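Local coordinates for cysteine desulfurase (Fervidobacterium islandicum, PDB 6A6G), which catalyses the PLP-dependent removal of sulfur from L-cysteine, passing it by way of a cysteine persulfide to the partner protein SufU for iron-sulfur cluster assembly, at the interface of chains A and B. Numbering follows the deposited sequence. Chains: chain A, Cysteine desulfurase; chain B, Iron-sulfur cluster assembly scaffold protein NifU.

The interface of chains A and B. Residues chain A 374, 392-395; chain B 34, 38, 40, 60.
At the apolar centre of this patch between the desulfurase SufS and its partner SufU, B:His60 lies against the backbone of A:Phe392 and A:Pro393. Its CB comes within 3.8 Å of A:Pro393 CA, and the imidazole is laid flat so that the carbonyl oxygen of A:Phe392 sits over the middle of one ring face, 3.3 Å above the plane. The contact illustrates how a flat side chain can read main chain: A:Phe392 contributes its carbonyl here, and a positively charged imidazole, if present, would strengthen the attraction.

Outward from this face, A:Asn394 and B:Glu40 cross at about a right angle. A:Asn394 CG stands anti to its own carbonyl carbon (chi1 -59°), and the amide nitrogen ND2 donates to the carboxylate oxygen OE2 of B:Glu40 at 3.1 Å. The bond is nearly straight; it lies in the amide plane and uses the syn lone pair of OE2, although the two planar groups are turned well away from each other. B:Glu40 reaches it with a chain extended beyond CG. Within the loop, A:Ser395 OG donates to A:Pro393 O from above its carbonyl plane, which may steady the turn.

At the far rim, A:His374 and B:Asn34 meet tip to tip. A:His374 NE2 donates in its ring plane to the side-chain OD1 of B:Asn34 at 3.3 Å, but arrives above the carbonyl plane; B:Asn34 is poorly ordered, so the details of this bond are tentative. B:Gly38 N donates in the carbonyl plane onto a lone pair of B:Asn34 OD1 at 2.8 Å, so OD1 accepts from both donors, while B:Gly38 CA packs beside the imidazole, 3.9 Å from A:His374 CE1.

In the fold, A:His374 follows strand 371-373 and lies two residues before the persulfide-bearing A:Cys376, and A:Phe392 to A:Ser395 form the loop leading into strand 396-400. They meet SufU loops flanking strands 42-46 and 54-58, so the docking surface adjoins the sulfur-carrying segment.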
ATOM      1  N   HIS A 374     -14.745 -19.583   0.967  1.00 30.92           N
ATOM      2  CA  HIS A 374     -15.219 -18.975   2.227  1.00 33.28           C
ATOM      3  C   HIS A 374     -15.525 -17.493   2.076  1.00 31.36           C
ATOM      4  O   HIS A 374     -16.124 -16.902   2.975  1.00 29.03           O
ATOM      5  CB  HIS A 374     -14.174 -19.119   3.356  1.00 37.23           C
ATOM      6  CG  HIS A 374     -13.769 -20.533   3.624  1.00 45.42           C
ATOM      7  ND1 HIS A 374     -14.641 -21.479   4.128  1.00 52.43           N
ATOM      8  CD2 HIS A 374     -12.592 -21.178   3.426  1.00 51.02           C
ATOM      9  CE1 HIS A 374     -14.019 -22.641   4.239  1.00 52.71           C
ATOM     10  NE2 HIS A 374     -12.773 -22.485   3.822  1.00 54.95           N
ATOM     11  N   PHE A 392     -23.774 -29.426   3.432  1.00 35.52           N
ATOM     12  CA  PHE A 392     -23.172 -28.129   3.274  1.00 35.12           C
ATOM     13  C   PHE A 392     -21.659 -28.263   3.183  1.00 32.21           C
ATOM     14  O   PHE A 392     -21.053 -28.840   4.076  1.00 36.39           O
ATOM     15  CB  PHE A 392     -23.602 -27.208   4.419  1.00 33.32           C
ATOM     16  CG  PHE A 392     -23.099 -25.805   4.283  1.00 32.04           C
ATOM     17  CD1 PHE A 392     -23.630 -24.963   3.333  1.00 31.48           C
ATOM     18  CD2 PHE A 392     -22.086 -25.331   5.111  1.00 31.84           C
ATOM     19  CE1 PHE A 392     -23.156 -23.668   3.201  1.00 31.49           C
ATOM     20  CE2 PHE A 392     -21.618 -24.036   4.986  1.00 31.73           C
ATOM     21  CZ  PHE A 392     -22.159 -23.203   4.034  1.00 30.60           C
ATOM     22  N   PRO A 393     -21.045 -27.708   2.115  1.00 29.01           N
ATOM     23  CA  PRO A 393     -19.605 -27.881   1.819  1.00 28.98           C
ATOM     24  C   PRO A 393     -18.603 -26.928   2.514  1.00 30.10           C
ATOM     25  O   PRO A 393     -17.420 -26.835   2.128  1.00 27.71           O
ATOM     26  CB  PRO A 393     -19.560 -27.737   0.308  1.00 29.84           C
ATOM     27  CG  PRO A 393     -20.761 -26.912  -0.055  1.00 29.50           C
ATOM     28  CD  PRO A 393     -21.789 -27.115   0.992  1.00 28.09           C
ATOM     29  N   ASN A 394     -19.080 -26.257   3.556  1.00 32.23           N
ATOM     30  CA  ASN A 394     -18.318 -25.246   4.272  1.00 33.73           C
ATOM     31  C   ASN A 394     -17.712 -24.217   3.300  1.00 32.31           C
ATOM     32  O   ASN A 394     -16.592 -23.733   3.446  1.00 32.82           O
ATOM     33  CB  ASN A 394     -17.328 -25.911   5.214  1.00 38.27           C
ATOM     34  CG  ASN A 394     -18.030 -26.833   6.238  1.00 42.32           C
ATOM     35  OD1 ASN A 394     -19.206 -26.642   6.567  1.00 45.19           O
ATOM     36  ND2 ASN A 394     -17.310 -27.832   6.732  1.00 39.93           N
ATOM     37  N   SER A 395     -18.539 -23.861   2.327  1.00 29.55           N
ATOM     38  CA  SER A 395     -18.223 -22.883   1.327  1.00 29.74           C
ATOM     39  C   SER A 395     -19.432 -22.725   0.444  1.00 26.92           C
ATOM     40  O   SER A 395     -20.383 -23.497   0.519  1.00 29.65           O
ATOM     41  CB  SER A 395     -17.016 -23.290   0.483  1.00 30.20           C
ATOM     42  OG  SER A 395     -17.235 -24.576  -0.004  1.00 34.18           O
TER
ATOM     43  N   ASN B  34      -6.264 -25.484   5.258  1.00 76.62           N
ATOM     44  CA  ASN B  34      -7.197 -24.938   4.295  1.00 77.76           C
ATOM     45  C   ASN B  34      -6.483 -24.014   3.299  1.00 78.95           C
ATOM     46  O   ASN B  34      -6.879 -22.864   3.117  1.00 78.41           O
ATOM     47  CB  ASN B  34      -8.338 -24.199   4.988  1.00 80.47           C
ATOM     48  CG  ASN B  34      -9.311 -23.600   3.993  1.00 81.02           C
ATOM     49  OD1 ASN B  34     -10.088 -24.313   3.342  1.00 77.67           O
ATOM     50  ND2 ASN B  34      -9.230 -22.288   3.825  1.00 82.51           N
ATOM     51  N   GLY B  38     -11.480 -24.241   0.962  1.00 54.27           N
ATOM     52  CA  GLY B  38     -12.640 -24.978   1.499  1.00 52.17           C
ATOM     53  C   GLY B  38     -12.839 -26.391   0.981  1.00 49.69           C
ATOM     54  O   GLY B  38     -13.952 -26.931   1.005  1.00 58.00           O
ATOM     55  N   GLU B  40     -11.644 -30.032   2.110  1.00 41.95           N
ATOM     56  CA  GLU B  40     -11.131 -30.554   3.366  1.00 46.58           C
ATOM     57  C   GLU B  40     -10.825 -32.037   3.249  1.00 47.49           C
ATOM     58  O   GLU B  40     -11.620 -32.811   2.708  1.00 47.34           O
ATOM     59  CB  GLU B  40     -12.165 -30.347   4.482  1.00 52.78           C
ATOM     60  CG  GLU B  40     -12.679 -28.914   4.622  1.00 52.97           C
ATOM     61  CD  GLU B  40     -14.070 -28.806   5.251  1.00 59.06           C
ATOM     62  OE1 GLU B  40     -14.847 -29.813   5.234  1.00 60.57           O
ATOM     63  OE2 GLU B  40     -14.384 -27.689   5.753  1.00 55.37           O
ATOM     64  N   HIS B  60     -15.579 -32.391   3.106  1.00 40.08           N
ATOM     65  CA  HIS B  60     -16.219 -31.901   1.915  1.00 45.73           C
ATOM     66  C   HIS B  60     -15.131 -31.466   0.928  1.00 44.30           C
ATOM     67  O   HIS B  60     -14.148 -30.832   1.311  1.00 44.75           O
ATOM     68  CB  HIS B  60     -17.208 -30.789   2.253  1.00 47.24           C
ATOM     69  CG  HIS B  60     -18.320 -31.253   3.143  1.00 51.24           C
ATOM     70  ND1 HIS B  60     -18.307 -31.067   4.510  1.00 49.83           N
ATOM     71  CD2 HIS B  60     -19.452 -31.945   2.867  1.00 52.84           C
ATOM     72  CE1 HIS B  60     -19.398 -31.597   5.033  1.00 54.02           C
ATOM     73  NE2 HIS B  60     -20.110 -32.138   4.058  1.00 53.57           N
TER